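Long-range contacts in lipase (Acinetobacter baumannii, PDB 4OPM), which probably hydrolyses ester bonds of lipids, as a putative triacylglycerol lipase of the alpha/beta hydrolase fold: residues I148-N153 and Y221-F226; V228-I233 and K257-N262; A152-L157 and I247-V252; I239-Q244 and E251-L256. One frame throughout, in Å; residues are numbered along the deposited sequence.

How the interactions relate
Interaction 4 is the buried core contact: strand 237-242 packs on helix 251-259 with apolar side chains alone and no hydrogen bond across it. The other three are partly buried. Interactions 2, 3 and 4 all use helix 251-259, and interactions 1 and 2 both use helix 223-231. Interactions 1 and 3 share Ala152 and Asn153. Interactions 3 and 4 share Glu251 and Val252. Chemistry changes with place. Interaction 1 pairs a hydrophobic patch with an exposed salt bridge. Interaction 2 is bridged by waters. Interaction 3 joins two loop-to-helix junctions by direct hydrogen bonds. Trp241 NE1 bonds to Ile248 O, which ties interaction 4 to interaction 3.

Interaction 1. Residues I148-N153 and Y221-F226; sequences IFRSAN and YTPDSF
Asp224 OD1 is gripped by both terminal nitrogens of Arg150. The bond from Arg150 NH2 to Asp224 OD1 is 2.7 Å long and nearly straight, at 172°. It lies in the guanidinium plane and meets the oxygen nearly along its C-O axis. The second bond, from Arg150 NH1 to Asp224 OD1, is weak at 3.4 Å. The guanidinium and carboxylate planes are 65° apart, and one oxygen takes both bonds of this exposed salt bridge. Pro223 CB lies over one face of the guanidinium, offset toward its rim.

Inward from the salt bridge the contact turns apolar. Here the loop after strand 137-143 of the alpha/beta hydrolase fold meets the first turn of helix 223-231, with Thr222 at the N-cap. Ile148 CG2 is anti to its backbone N and packs against Pro223 CD at 3.9 Å. Ile148 CD1, on the other branch, touches Tyr221 CB at 3.6 Å. The carbonyl of Ile148 receives a CA-H...O contact from Pro223 CA at 3.4 Å.

Phe226 and Phe149 form the buried part. Ile148 N sits over one face of the Phe226 ring, offset toward the rim. The rings of Phe149 and Phe226 meet obliquely, with Phe149 CE1 3.6 Å from Phe226 CE2 and their planes at 73°. Phe149 also touches Val252, Glu255 and Leu256 of helix 251-259.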
loop_
_atom_site.group_PDB
_atom_site.type_symbol
_atom_site.label_atom_id
_atom_site.label_comp_id
_atom_site.label_asym_id
_atom_site.label_seq_id
_atom_site.Cartn_x
_atom_site.Cartn_y
_atom_site.Cartn_z
ATOM N N ILE A 148 12.272 -1.676 9.475
ATOM C CA ILE A 148 13.716 -1.509 9.721
ATOM C C ILE A 148 14.219 -2.874 10.157
ATOM O O ILE A 148 13.910 -3.331 11.261
ATOM C CB ILE A 148 14.051 -0.350 10.709
ATOM C CG1 ILE A 148 13.219 0.921 10.376
ATOM C CG2 ILE A 148 15.541 -0.066 10.640
ATOM C CD1 ILE A 148 13.385 2.148 11.350
ATOM N N PHE A 149 14.957 -3.540 9.256
ATOM C CA PHE A 149 15.316 -4.939 9.391
ATOM C C PHE A 149 16.799 -5.233 9.532
ATOM O O PHE A 149 17.617 -4.625 8.848
ATOM C CB PHE A 149 14.794 -5.678 8.140
ATOM C CG PHE A 149 13.331 -5.428 7.815
ATOM C CD1 PHE A 149 12.323 -6.003 8.586
ATOM C CD2 PHE A 149 12.964 -4.633 6.732
ATOM C CE1 PHE A 149 10.972 -5.771 8.293
ATOM C CE2 PHE A 149 11.611 -4.405 6.433
ATOM C CZ PHE A 149 10.622 -4.973 7.218
ATOM N N ARG A 150 17.125 -6.247 10.351
ATOM C CA ARG A 150 18.492 -6.746 10.506
ATOM C C ARG A 150 18.911 -7.519 9.261
ATOM O O ARG A 150 20.091 -7.525 8.920
ATOM C CB ARG A 150 18.617 -7.658 11.737
ATOM C CG ARG A 150 18.457 -6.919 13.046
ATOM C CD ARG A 150 18.777 -7.788 14.247
ATOM N NE ARG A 150 17.954 -7.402 15.393
ATOM C CZ ARG A 150 18.212 -6.375 16.203
ATOM N NH1 ARG A 150 19.289 -5.620 16.015
ATOM N NH2 ARG A 150 17.389 -6.094 17.206
ATOM N N SER A 151 17.938 -8.165 8.578
ATOM C CA SER A 151 18.201 -9.007 7.404
ATOM C C SER A 151 18.183 -8.198 6.089
ATOM O O SER A 151 18.313 -8.788 5.010
ATOM C CB SER A 151 17.221 -10.179 7.347
ATOM O OG SER A 151 15.893 -9.747 7.110
ATOM N N ALA A 152 18.079 -6.838 6.198
ATOM C CA ALA A 152 18.086 -5.916 5.059
ATOM C C ALA A 152 19.321 -6.155 4.200
ATOM O O ALA A 152 20.444 -6.216 4.727
ATOM C CB ALA A 152 18.070 -4.480 5.556
ATOM N N ASN A 153 19.118 -6.331 2.891
ATOM C CA ASN A 153 20.235 -6.610 1.991
ATOM C C ASN A 153 19.996 -6.004 0.597
ATOM O O ASN A 153 20.323 -6.617 -0.420
ATOM C CB ASN A 153 20.508 -8.131 1.915
ATOM C CG ASN A 153 21.857 -8.503 1.345
ATOM O OD1 ASN A 153 22.835 -7.744 1.419
ATOM N ND2 ASN A 153 21.922 -9.678 0.734
ATOM N N TYR A 221 15.410 5.955 13.926
ATOM C CA TYR A 221 15.053 4.637 14.430
ATOM C C TYR A 221 15.924 3.528 13.839
ATOM O O TYR A 221 16.541 3.682 12.784
ATOM C CB TYR A 221 13.550 4.368 14.191
ATOM C CG TYR A 221 12.698 5.369 14.947
ATOM C CD1 TYR A 221 12.590 5.313 16.335
ATOM C CD2 TYR A 221 12.041 6.400 14.280
ATOM C CE1 TYR A 221 11.855 6.262 17.045
ATOM C CE2 TYR A 221 11.299 7.359 14.980
ATOM C CZ TYR A 221 11.207 7.279 16.364
ATOM O OH TYR A 221 10.484 8.191 17.089
ATOM N N THR A 222 16.005 2.423 14.566
ATOM C CA THR A 222 16.852 1.283 14.209
ATOM C C THR A 222 16.063 -0.030 14.151
ATOM O O THR A 222 14.896 -0.034 14.549
ATOM C CB THR A 222 17.926 1.133 15.314
ATOM O OG1 THR A 222 17.278 0.723 16.527
ATOM C CG2 THR A 222 18.789 2.390 15.522
ATOM N N PRO A 223 16.688 -1.188 13.791
ATOM C CA PRO A 223 15.958 -2.468 13.881
ATOM C C PRO A 223 15.531 -2.761 15.336
ATOM O O PRO A 223 14.486 -3.364 15.539
ATOM C CB PRO A 223 16.970 -3.489 13.358
ATOM C CG PRO A 223 17.904 -2.700 12.511
ATOM C CD PRO A 223 18.049 -1.402 13.260
ATOM N N ASP A 224 16.291 -2.271 16.348
ATOM C CA ASP A 224 15.910 -2.389 17.768
ATOM C C ASP A 224 14.562 -1.690 18.022
ATOM O O ASP A 224 13.687 -2.264 18.663
ATOM C CB ASP A 224 16.990 -1.809 18.693
ATOM C CG ASP A 224 18.129 -2.754 19.027
ATOM O OD1 ASP A 224 18.048 -3.945 18.651
ATOM O OD2 ASP A 224 19.099 -2.309 19.679
ATOM N N SER A 225 14.389 -0.472 17.469
ATOM C CA SER A 225 13.141 0.304 17.577
ATOM C C SER A 225 11.984 -0.452 16.937
ATOM O O SER A 225 10.881 -0.502 17.490
ATOM C CB SER A 225 13.276 1.667 16.892
ATOM O OG SER A 225 14.520 2.297 17.138
ATOM N N PHE A 226 12.254 -1.063 15.777
ATOM C CA PHE A 226 11.254 -1.805 15.019
ATOM C C PHE A 226 10.817 -3.054 15.785
ATOM O O PHE A 226 9.632 -3.392 15.757
ATOM C CB PHE A 226 11.802 -2.159 13.637
ATOM C CG PHE A 226 10.767 -2.759 12.718
ATOM C CD1 PHE A 226 9.762 -1.972 12.169
ATOM C CD2 PHE A 226 10.814 -4.108 12.382
ATOM C CE1 PHE A 226 8.802 -2.532 11.323
ATOM C CE2 PHE A 226 9.865 -4.665 11.523
ATOM C CZ PHE A 226 8.861 -3.873 11.005
#

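Interaction 2. Residues V228-I233 and K257-N262; sequences VLTKTI and KRLLKN
The C-terminal ends of two helices, 223-231 and 251-259, meet here on the outer part of the molecule. The two backbones come closest at Thr230 and Leu260, whose CA atoms are 5.9 Å apart. Thr230 OG1 touches Leu259 CB at 3.5 Å. The hydroxyl stands between the backbone N and the carbonyl carbon (chi1 56°). It is also hydrogen-bonded to Phe226 O, one turn back in its own helix.

Leu260 CD2 is the apolar centre of the contact. It meets Ile233 CB at 3.8 Å and Thr230 CB at 3.9 Å. The side chains of Leu260 and Thr230 cross at about a right angle, while Ile233 comes to Leu260 at a slant. In the alpha/beta hydrolase fold these helix ends stand beside the central sheet: the chain after Ile233 leads into strand 237-242, and Leu260 also touches Thr237 of that strand. Ile233 packs in addition on Leu127 and Ala130 of helix 121-132.

No direct hydrogen bond joins the two segments, and three waters bridge them instead. Water 1 lies 2.8 Å from Thr230 O and 2.7 Å from Ile233 O, and it accepts a bond from Lys261 N at 2.9 Å. Water 2 donates to Leu259 O at 2.7 Å and is also hydrogen-bonded to Thr230 OG1. Water 3 donates to Ile233 O and accepts from Asn262 N.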
loop_
_atom_site.group_PDB
_atom_site.type_symbol
_atom_site.label_atom_id
_atom_site.label_comp_id
_atom_site.label_asym_id
_atom_site.label_seq_id
_atom_site.Cartn_x
_atom_site.Cartn_y
_atom_site.Cartn_z
ATOM N N VAL A 228 10.759 -3.292 19.064
ATOM C CA VAL A 228 9.937 -2.776 20.167
ATOM C C VAL A 228 8.496 -2.554 19.653
ATOM O O VAL A 228 7.538 -2.968 20.310
ATOM C CB VAL A 228 10.557 -1.501 20.813
ATOM C CG1 VAL A 228 9.569 -0.796 21.744
ATOM C CG2 VAL A 228 11.848 -1.838 21.559
ATOM N N LEU A 229 8.354 -1.956 18.464
ATOM C CA LEU A 229 7.046 -1.726 17.856
ATOM C C LEU A 229 6.321 -3.067 17.577
ATOM O O LEU A 229 5.166 -3.228 17.975
ATOM C CB LEU A 229 7.185 -0.910 16.550
ATOM C CG LEU A 229 5.948 -0.886 15.607
ATOM C CD1 LEU A 229 4.775 -0.128 16.243
ATOM C CD2 LEU A 229 6.295 -0.303 14.240
ATOM N N THR A 230 6.985 -4.001 16.876
ATOM C CA THR A 230 6.372 -5.279 16.476
ATOM C C THR A 230 6.022 -6.162 17.682
ATOM O O THR A 230 5.035 -6.895 17.612
ATOM C CB THR A 230 7.233 -6.036 15.468
ATOM O OG1 THR A 230 8.536 -6.244 16.015
ATOM C CG2 THR A 230 7.324 -5.318 14.127
ATOM N N LYS A 231 6.759 -6.027 18.809
ATOM C CA LYS A 231 6.487 -6.764 20.049
ATOM C C LYS A 231 5.070 -6.448 20.580
ATOM O O LYS A 231 4.444 -7.306 21.182
ATOM C CB LYS A 231 7.552 -6.407 21.116
ATOM C CG LYS A 231 7.581 -7.330 22.326
ATOM C CD LYS A 231 8.690 -6.950 23.296
ATOM C CE LYS A 231 8.671 -7.841 24.513
ATOM N NZ LYS A 231 9.642 -7.393 25.547
ATOM N N THR A 232 4.572 -5.234 20.326
ATOM C CA THR A 232 3.263 -4.765 20.799
ATOM C C THR A 232 2.096 -5.185 19.864
ATOM O O THR A 232 0.933 -4.939 20.209
ATOM C CB THR A 232 3.272 -3.224 20.969
ATOM O OG1 THR A 232 3.289 -2.580 19.692
ATOM C CG2 THR A 232 4.423 -2.720 21.836
ATOM N N ILE A 233 2.396 -5.787 18.690
ATOM C CA ILE A 233 1.366 -6.162 17.711
ATOM C C ILE A 233 0.930 -7.631 17.908
ATOM O O ILE A 233 1.708 -8.545 17.659
ATOM C CB ILE A 233 1.863 -5.894 16.261
ATOM C CG1 ILE A 233 2.179 -4.389 16.052
ATOM C CG2 ILE A 233 0.821 -6.380 15.227
ATOM C CD1 ILE A 233 2.986 -4.052 14.794
ATOM N N LYS A 257 8.015 -12.508 10.246
ATOM C CA LYS A 257 7.404 -13.689 10.843
ATOM C C LYS A 257 7.950 -13.895 12.272
ATOM O O LYS A 257 7.162 -14.111 13.187
ATOM C CB LYS A 257 7.650 -14.940 9.964
ATOM C CG LYS A 257 7.338 -16.302 10.634
ATOM C CD LYS A 257 5.853 -16.492 10.866
ATOM C CE LYS A 257 5.499 -17.877 11.334
ATOM N NZ LYS A 257 5.762 -18.047 12.784
ATOM N N ARG A 258 9.280 -13.780 12.463
ATOM C CA ARG A 258 9.912 -13.946 13.773
ATOM C C ARG A 258 9.494 -12.841 14.755
ATOM O O ARG A 258 9.340 -13.106 15.944
ATOM C CB ARG A 258 11.444 -13.950 13.637
ATOM C CG ARG A 258 12.015 -15.192 12.942
ATOM C CD ARG A 258 13.529 -15.309 13.097
ATOM N NE ARG A 258 14.276 -14.210 12.470
ATOM C CZ ARG A 258 14.646 -14.175 11.189
ATOM N NH1 ARG A 258 14.322 -15.171 10.369
ATOM N NH2 ARG A 258 15.333 -13.142 10.718
ATOM N N LEU A 259 9.294 -11.606 14.251
ATOM C CA LEU A 259 8.973 -10.438 15.066
ATOM C C LEU A 259 7.505 -10.350 15.487
ATOM O O LEU A 259 7.209 -9.771 16.539
ATOM C CB LEU A 259 9.364 -9.145 14.325
ATOM C CG LEU A 259 10.877 -8.857 14.199
ATOM C CD1 LEU A 259 11.125 -7.688 13.258
ATOM C CD2 LEU A 259 11.526 -8.571 15.569
ATOM N N LEU A 260 6.592 -10.886 14.671
ATOM C CA LEU A 260 5.165 -10.801 14.968
ATOM C C LEU A 260 4.634 -12.109 15.542
ATOM O O LEU A 260 4.634 -13.134 14.855
ATOM C CB LEU A 260 4.391 -10.408 13.696
ATOM C CG LEU A 260 4.740 -9.030 13.109
ATOM C CD1 LEU A 260 4.241 -8.905 11.673
ATOM C CD2 LEU A 260 4.184 -7.891 13.975
ATOM N N LYS A 261 4.172 -12.052 16.813
ATOM C CA LYS A 261 3.651 -13.159 17.624
ATOM C C LYS A 261 2.628 -14.040 16.875
ATOM O O LYS A 261 2.732 -15.263 16.928
ATOM C CB LYS A 261 2.991 -12.582 18.900
ATOM C CG LYS A 261 2.570 -13.613 19.940
ATOM C CD LYS A 261 1.891 -12.946 21.131
ATOM C CE LYS A 261 1.474 -13.940 22.190
ATOM N NZ LYS A 261 0.920 -13.260 23.393
ATOM N N ASN A 262 1.649 -13.421 16.205
ATOM C CA ASN A 262 0.572 -14.150 15.543
ATOM C C ASN A 262 0.649 -14.083 14.019
ATOM O O ASN A 262 -0.367 -14.144 13.333
ATOM C CB ASN A 262 -0.779 -13.665 16.079
ATOM C CG ASN A 262 -0.951 -14.060 17.538
ATOM O OD1 ASN A 262 -0.666 -15.197 17.931
ATOM N ND2 ASN A 262 -1.340 -13.118 18.393
HETATM O O HOH W 1 4.196 -9.530 18.219
HETATM O O HOH W 2 8.825 -8.288 18.152
HETATM O O HOH W 3 1.051 -10.625 15.704
#

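Interaction 3. Residues A152-L157 and I247-V252; sequences ANTIYL and IINVEV
This is a contact between two loop-to-helix junctions, with two direct hydrogen bonds and a small apolar patch. Residues 152-157 hold a loop and the start of helix 155-158; residues 247-252 hold a loop and the beginning of helix 251-259. Thr154 OG1 donates to Ile247 O at 2.7 Å, from above the carbonyl plane. The hydroxyl stands between the backbone N and carbonyl carbon of Thr154 (chi1 70°). Thr154 is the N-cap of helix 155-158, and its OG1 accepts a weak capping bond from Leu157 N at 3.3 Å. One hydroxyl therefore caps a helix and holds the opposite loop.

Asn249 makes the second link. Its OD1 accepts from Asn153 N at 2.8 Å, again with the donor above the carbonyl plane. Its ND2 donates to Glu251 OE1 at 3.0 Å in a nearly straight bond (169°), and it also bonds to Ser151 O. The amide is thereby fixed at both ends. Asn249 N, by contrast, is buried with no polar partner, and Thr154 CG2 lies 3.6 Å from that Asn249 N.

The apolar contacts lie around Leu157 and Tyr156. Leu157 CD1 meets Ile248 CG2 at 3.8 Å, the two side chains crossing at about a right angle. Ile247 CD1 approaches the Tyr156 ring obliquely, 3.8 Å from Tyr156 CE2. Asp245 OD1 accepts bonds from Ile247 N and Ile248 N. With Ser120 and His274, Asp245 has the geometry of a Ser-His-Asp triad, consistent with the acid loop of an alpha/beta hydrolase.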
loop_
_atom_site.group_PDB
_atom_site.type_symbol
_atom_site.label_atom_id
_atom_site.label_comp_id
_atom_site.label_asym_id
_atom_site.label_seq_id
_atom_site.Cartn_x
_atom_site.Cartn_y
_atom_site.Cartn_z
ATOM N N ALA A 152 18.079 -6.838 6.198
ATOM C CA ALA A 152 18.086 -5.916 5.059
ATOM C C ALA A 152 19.321 -6.155 4.200
ATOM O O ALA A 152 20.444 -6.216 4.727
ATOM C CB ALA A 152 18.070 -4.480 5.556
ATOM N N ASN A 153 19.118 -6.331 2.891
ATOM C CA ASN A 153 20.235 -6.610 1.991
ATOM C C ASN A 153 19.996 -6.004 0.597
ATOM O O ASN A 153 20.323 -6.617 -0.420
ATOM C CB ASN A 153 20.508 -8.131 1.915
ATOM C CG ASN A 153 21.857 -8.503 1.345
ATOM O OD1 ASN A 153 22.835 -7.744 1.419
ATOM N ND2 ASN A 153 21.922 -9.678 0.734
ATOM N N THR A 154 19.385 -4.811 0.551
ATOM C CA THR A 154 19.239 -4.065 -0.694
ATOM C C THR A 154 19.849 -2.697 -0.471
ATOM O O THR A 154 19.930 -2.252 0.677
ATOM C CB THR A 154 17.788 -3.939 -1.175
ATOM O OG1 THR A 154 17.082 -3.063 -0.295
ATOM C CG2 THR A 154 17.084 -5.276 -1.364
ATOM N N ILE A 155 20.225 -2.013 -1.557
ATOM C CA ILE A 155 20.817 -0.680 -1.484
ATOM C C ILE A 155 19.787 0.337 -0.918
ATOM O O ILE A 155 20.183 1.268 -0.217
ATOM C CB ILE A 155 21.392 -0.264 -2.875
ATOM C CG1 ILE A 155 22.425 0.861 -2.768
ATOM C CG2 ILE A 155 20.306 0.042 -3.925
ATOM C CD1 ILE A 155 23.820 0.466 -2.178
ATOM N N TYR A 156 18.472 0.142 -1.190
ATOM C CA TYR A 156 17.417 1.055 -0.724
ATOM C C TYR A 156 17.228 0.991 0.786
ATOM O O TYR A 156 16.949 2.021 1.400
ATOM C CB TYR A 156 16.088 0.767 -1.447
ATOM C CG TYR A 156 16.273 0.689 -2.945
ATOM C CD1 TYR A 156 16.494 1.839 -3.699
ATOM C CD2 TYR A 156 16.323 -0.538 -3.599
ATOM C CE1 TYR A 156 16.729 1.772 -5.071
ATOM C CE2 TYR A 156 16.548 -0.618 -4.974
ATOM C CZ TYR A 156 16.746 0.543 -5.706
ATOM O OH TYR A 156 16.994 0.505 -7.056
ATOM N N LEU A 157 17.366 -0.204 1.382
ATOM C CA LEU A 157 17.212 -0.371 2.831
ATOM C C LEU A 157 18.488 0.059 3.567
ATOM O O LEU A 157 18.403 0.660 4.642
ATOM C CB LEU A 157 16.854 -1.834 3.197
ATOM C CG LEU A 157 15.486 -2.377 2.737
ATOM C CD1 LEU A 157 15.402 -3.883 2.976
ATOM C CD2 LEU A 157 14.325 -1.668 3.463
ATOM N N ILE A 247 13.550 -4.253 -4.099
ATOM C CA ILE A 247 13.440 -3.099 -3.208
ATOM C C ILE A 247 13.655 -3.533 -1.760
ATOM O O ILE A 247 14.446 -2.918 -1.049
ATOM C CB ILE A 247 12.075 -2.359 -3.411
ATOM C CG1 ILE A 247 11.781 -2.068 -4.922
ATOM C CG2 ILE A 247 11.990 -1.078 -2.559
ATOM C CD1 ILE A 247 12.873 -1.295 -5.699
ATOM N N ILE A 248 12.903 -4.551 -1.320
ATOM C CA ILE A 248 12.960 -5.126 0.027
ATOM C C ILE A 248 13.169 -6.621 -0.176
ATOM O O ILE A 248 12.248 -7.312 -0.630
ATOM C CB ILE A 248 11.702 -4.773 0.875
ATOM C CG1 ILE A 248 11.358 -3.245 0.789
ATOM C CG2 ILE A 248 11.905 -5.209 2.332
ATOM C CD1 ILE A 248 10.042 -2.825 1.415
ATOM N N ASN A 249 14.390 -7.114 0.114
ATOM C CA ASN A 249 14.772 -8.509 -0.130
ATOM C C ASN A 249 13.896 -9.485 0.657
ATOM O O ASN A 249 13.562 -9.237 1.819
ATOM C CB ASN A 249 16.255 -8.754 0.156
ATOM C CG ASN A 249 16.695 -8.308 1.523
ATOM O OD1 ASN A 249 16.640 -7.115 1.860
ATOM N ND2 ASN A 249 17.161 -9.251 2.323
ATOM N N VAL A 250 13.580 -10.623 0.014
ATOM C CA VAL A 250 12.681 -11.672 0.491
ATOM C C VAL A 250 13.035 -12.193 1.920
ATOM O O VAL A 250 12.117 -12.579 2.642
ATOM C CB VAL A 250 12.574 -12.824 -0.556
ATOM C CG1 VAL A 250 13.889 -13.597 -0.701
ATOM C CG2 VAL A 250 11.405 -13.762 -0.244
ATOM N N GLU A 251 14.319 -12.167 2.339
ATOM C CA GLU A 251 14.734 -12.645 3.680
ATOM C C GLU A 251 14.005 -11.917 4.811
ATOM O O GLU A 251 13.778 -12.480 5.883
ATOM C CB GLU A 251 16.257 -12.482 3.879
ATOM C CG GLU A 251 17.076 -13.466 3.051
ATOM C CD GLU A 251 17.220 -13.170 1.569
ATOM O OE1 GLU A 251 16.959 -12.019 1.142
ATOM O OE2 GLU A 251 17.579 -14.111 0.827
ATOM N N VAL A 252 13.618 -10.676 4.540
ATOM C CA VAL A 252 12.891 -9.796 5.447
ATOM C C VAL A 252 11.516 -10.424 5.818
ATOM O O VAL A 252 11.071 -10.226 6.945
ATOM C CB VAL A 252 12.782 -8.416 4.754
ATOM C CG1 VAL A 252 11.567 -7.632 5.196
ATOM C CG2 VAL A 252 14.080 -7.626 4.914
#

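Interaction 4. Residues I239-Q244 and E251-L256; sequences ILWGKQ and EVANEL
The indole of Trp241 lies against the inner side of helix 251-256. Ala253 CB sits over one face of the ring, 3.5 Å above its plane and offset toward the rim. Its closest approach is to Trp241 CE3 at 3.7 Å. Two larger side chains reach the six-membered ring obliquely. Val252 CG1, anti to the backbone N (chi1 153°), is the methyl that meets the ring, 3.6 Å from Trp241 CH2 and equally near CZ2. Leu256 CD1 comes to Trp241 CZ3 at 3.6 Å, its side chain crossing the indole at about a right angle. Three residues of the helix thus share one ring system.

Ile239, two residues earlier on the same side of the strand, extends the packing. Its CG2 meets Ala253 CB at 4.0 Å, and its CD1 meets Leu256 CB at 3.9 Å. The small Ala253 lies between the reach of Ile239 and that of Trp241. Strand 239-242 and helix 251-256 run antiparallel, at 171°, with their axes 8.8 Å apart at closest approach. They are the first strand and the helix of a beta-alpha-beta unit that goes on to strand 267-269. Backbone hydrogen bonds of Ile239 and Trp241 with Val267 join the two strands.

All five touching residues are buried, and no hydrogen bond crosses between the two segments. The indole NE1 is satisfied by Ile248 O in the loop between them. The contact therefore rests on close apolar packing, while the polar end of Trp241 ties that loop to the strand.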
loop_
_atom_site.group_PDB
_atom_site.type_symbol
_atom_site.label_atom_id
_atom_site.label_comp_id
_atom_site.label_asym_id
_atom_site.label_seq_id
_atom_site.Cartn_x
_atom_site.Cartn_y
_atom_site.Cartn_z
ATOM N N ILE A 239 1.703 -12.611 5.744
ATOM C CA ILE A 239 2.849 -11.978 5.078
ATOM C C ILE A 239 2.964 -12.575 3.709
ATOM O O ILE A 239 3.013 -13.796 3.583
ATOM C CB ILE A 239 4.171 -12.172 5.892
ATOM C CG1 ILE A 239 4.062 -11.601 7.328
ATOM C CG2 ILE A 239 5.409 -11.601 5.155
ATOM C CD1 ILE A 239 5.028 -12.282 8.328
ATOM N N LEU A 240 3.065 -11.731 2.686
ATOM C CA LEU A 240 3.232 -12.216 1.317
ATOM C C LEU A 240 4.338 -11.407 0.643
ATOM O O LEU A 240 4.406 -10.193 0.801
ATOM C CB LEU A 240 1.910 -12.158 0.531
ATOM C CG LEU A 240 1.916 -12.837 -0.838
ATOM C CD1 LEU A 240 0.566 -13.472 -1.143
ATOM C CD2 LEU A 240 2.301 -11.846 -1.941
ATOM N N TRP A 241 5.228 -12.102 -0.081
ATOM C CA TRP A 241 6.350 -11.471 -0.754
ATOM C C TRP A 241 6.514 -11.961 -2.171
ATOM O O TRP A 241 6.150 -13.093 -2.491
ATOM C CB TRP A 241 7.656 -11.826 -0.005
ATOM C CG TRP A 241 8.508 -10.642 0.334
ATOM C CD1 TRP A 241 9.559 -10.140 -0.386
ATOM C CD2 TRP A 241 8.325 -9.768 1.445
ATOM N NE1 TRP A 241 10.063 -9.017 0.237
ATOM C CE2 TRP A 241 9.320 -8.765 1.362
ATOM C CE3 TRP A 241 7.401 -9.723 2.508
ATOM C CZ2 TRP A 241 9.440 -7.752 2.324
ATOM C CZ3 TRP A 241 7.532 -8.725 3.467
ATOM C CH2 TRP A 241 8.510 -7.731 3.346
ATOM N N GLY A 242 7.178 -11.145 -2.974
ATOM C CA GLY A 242 7.626 -11.561 -4.288
ATOM C C GLY A 242 9.056 -12.026 -4.101
ATOM O O GLY A 242 9.877 -11.292 -3.538
ATOM N N LYS A 243 9.367 -13.271 -4.520
ATOM C CA LYS A 243 10.710 -13.842 -4.349
ATOM C C LYS A 243 11.790 -12.942 -4.981
ATOM O O LYS A 243 12.877 -12.813 -4.426
ATOM C CB LYS A 243 10.748 -15.247 -4.979
ATOM C CG LYS A 243 12.119 -15.932 -4.913
ATOM C CD LYS A 243 12.144 -17.086 -3.943
ATOM C CE LYS A 243 13.404 -17.903 -4.084
ATOM N NZ LYS A 243 13.154 -19.341 -3.805
ATOM N N GLN A 244 11.460 -12.293 -6.124
ATOM C CA GLN A 244 12.396 -11.466 -6.892
ATOM C C GLN A 244 12.413 -9.990 -6.472
ATOM O O GLN A 244 13.043 -9.180 -7.160
ATOM C CB GLN A 244 12.083 -11.572 -8.402
ATOM C CG GLN A 244 12.155 -13.004 -8.939
ATOM C CD GLN A 244 13.515 -13.635 -8.747
ATOM O OE1 GLN A 244 14.565 -13.032 -9.021
ATOM N NE2 GLN A 244 13.523 -14.864 -8.241
ATOM N N GLU A 251 14.319 -12.167 2.339
ATOM C CA GLU A 251 14.734 -12.645 3.680
ATOM C C GLU A 251 14.005 -11.917 4.811
ATOM O O GLU A 251 13.778 -12.480 5.883
ATOM C CB GLU A 251 16.257 -12.482 3.879
ATOM C CG GLU A 251 17.076 -13.466 3.051
ATOM C CD GLU A 251 17.220 -13.170 1.569
ATOM O OE1 GLU A 251 16.959 -12.019 1.142
ATOM O OE2 GLU A 251 17.579 -14.111 0.827
ATOM N N VAL A 252 13.618 -10.676 4.540
ATOM C CA VAL A 252 12.891 -9.796 5.447
ATOM C C VAL A 252 11.516 -10.424 5.818
ATOM O O VAL A 252 11.071 -10.226 6.945
ATOM C CB VAL A 252 12.782 -8.416 4.754
ATOM C CG1 VAL A 252 11.567 -7.632 5.196
ATOM C CG2 VAL A 252 14.080 -7.626 4.914
ATOM N N ALA A 253 10.874 -11.189 4.897
ATOM C CA ALA A 253 9.586 -11.872 5.177
ATOM C C ALA A 253 9.711 -12.794 6.419
ATOM O O ALA A 253 8.818 -12.809 7.277
ATOM C CB ALA A 253 9.127 -12.678 3.966
ATOM N N ASN A 254 10.834 -13.528 6.524
ATOM C CA ASN A 254 11.081 -14.421 7.667
ATOM C C ASN A 254 11.362 -13.617 8.927
ATOM O O ASN A 254 10.951 -14.028 10.002
ATOM C CB ASN A 254 12.216 -15.413 7.397
ATOM C CG ASN A 254 11.814 -16.544 6.486
ATOM O OD1 ASN A 254 12.611 -17.020 5.671
ATOM N ND2 ASN A 254 10.558 -16.986 6.574
ATOM N N GLU A 255 12.027 -12.460 8.797
ATOM C CA GLU A 255 12.276 -11.604 9.949
ATOM C C GLU A 255 10.929 -11.073 10.512
ATOM O O GLU A 255 10.698 -11.160 11.723
ATOM C CB GLU A 255 13.215 -10.461 9.576
ATOM C CG GLU A 255 13.676 -9.680 10.792
ATOM C CD GLU A 255 14.699 -8.597 10.533
ATOM O OE1 GLU A 255 15.324 -8.598 9.450
ATOM O OE2 GLU A 255 14.906 -7.763 11.441
ATOM N N LEU A 256 10.008 -10.608 9.628
ATOM C CA LEU A 256 8.681 -10.146 10.055
ATOM C C LEU A 256 7.924 -11.266 10.771
ATOM O O LEU A 256 7.327 -11.012 11.819
ATOM C CB LEU A 256 7.845 -9.617 8.872
ATOM C CG LEU A 256 8.158 -8.215 8.384
ATOM C CD1 LEU A 256 7.503 -7.961 7.020
ATOM C CD2 LEU A 256 7.716 -7.138 9.409
#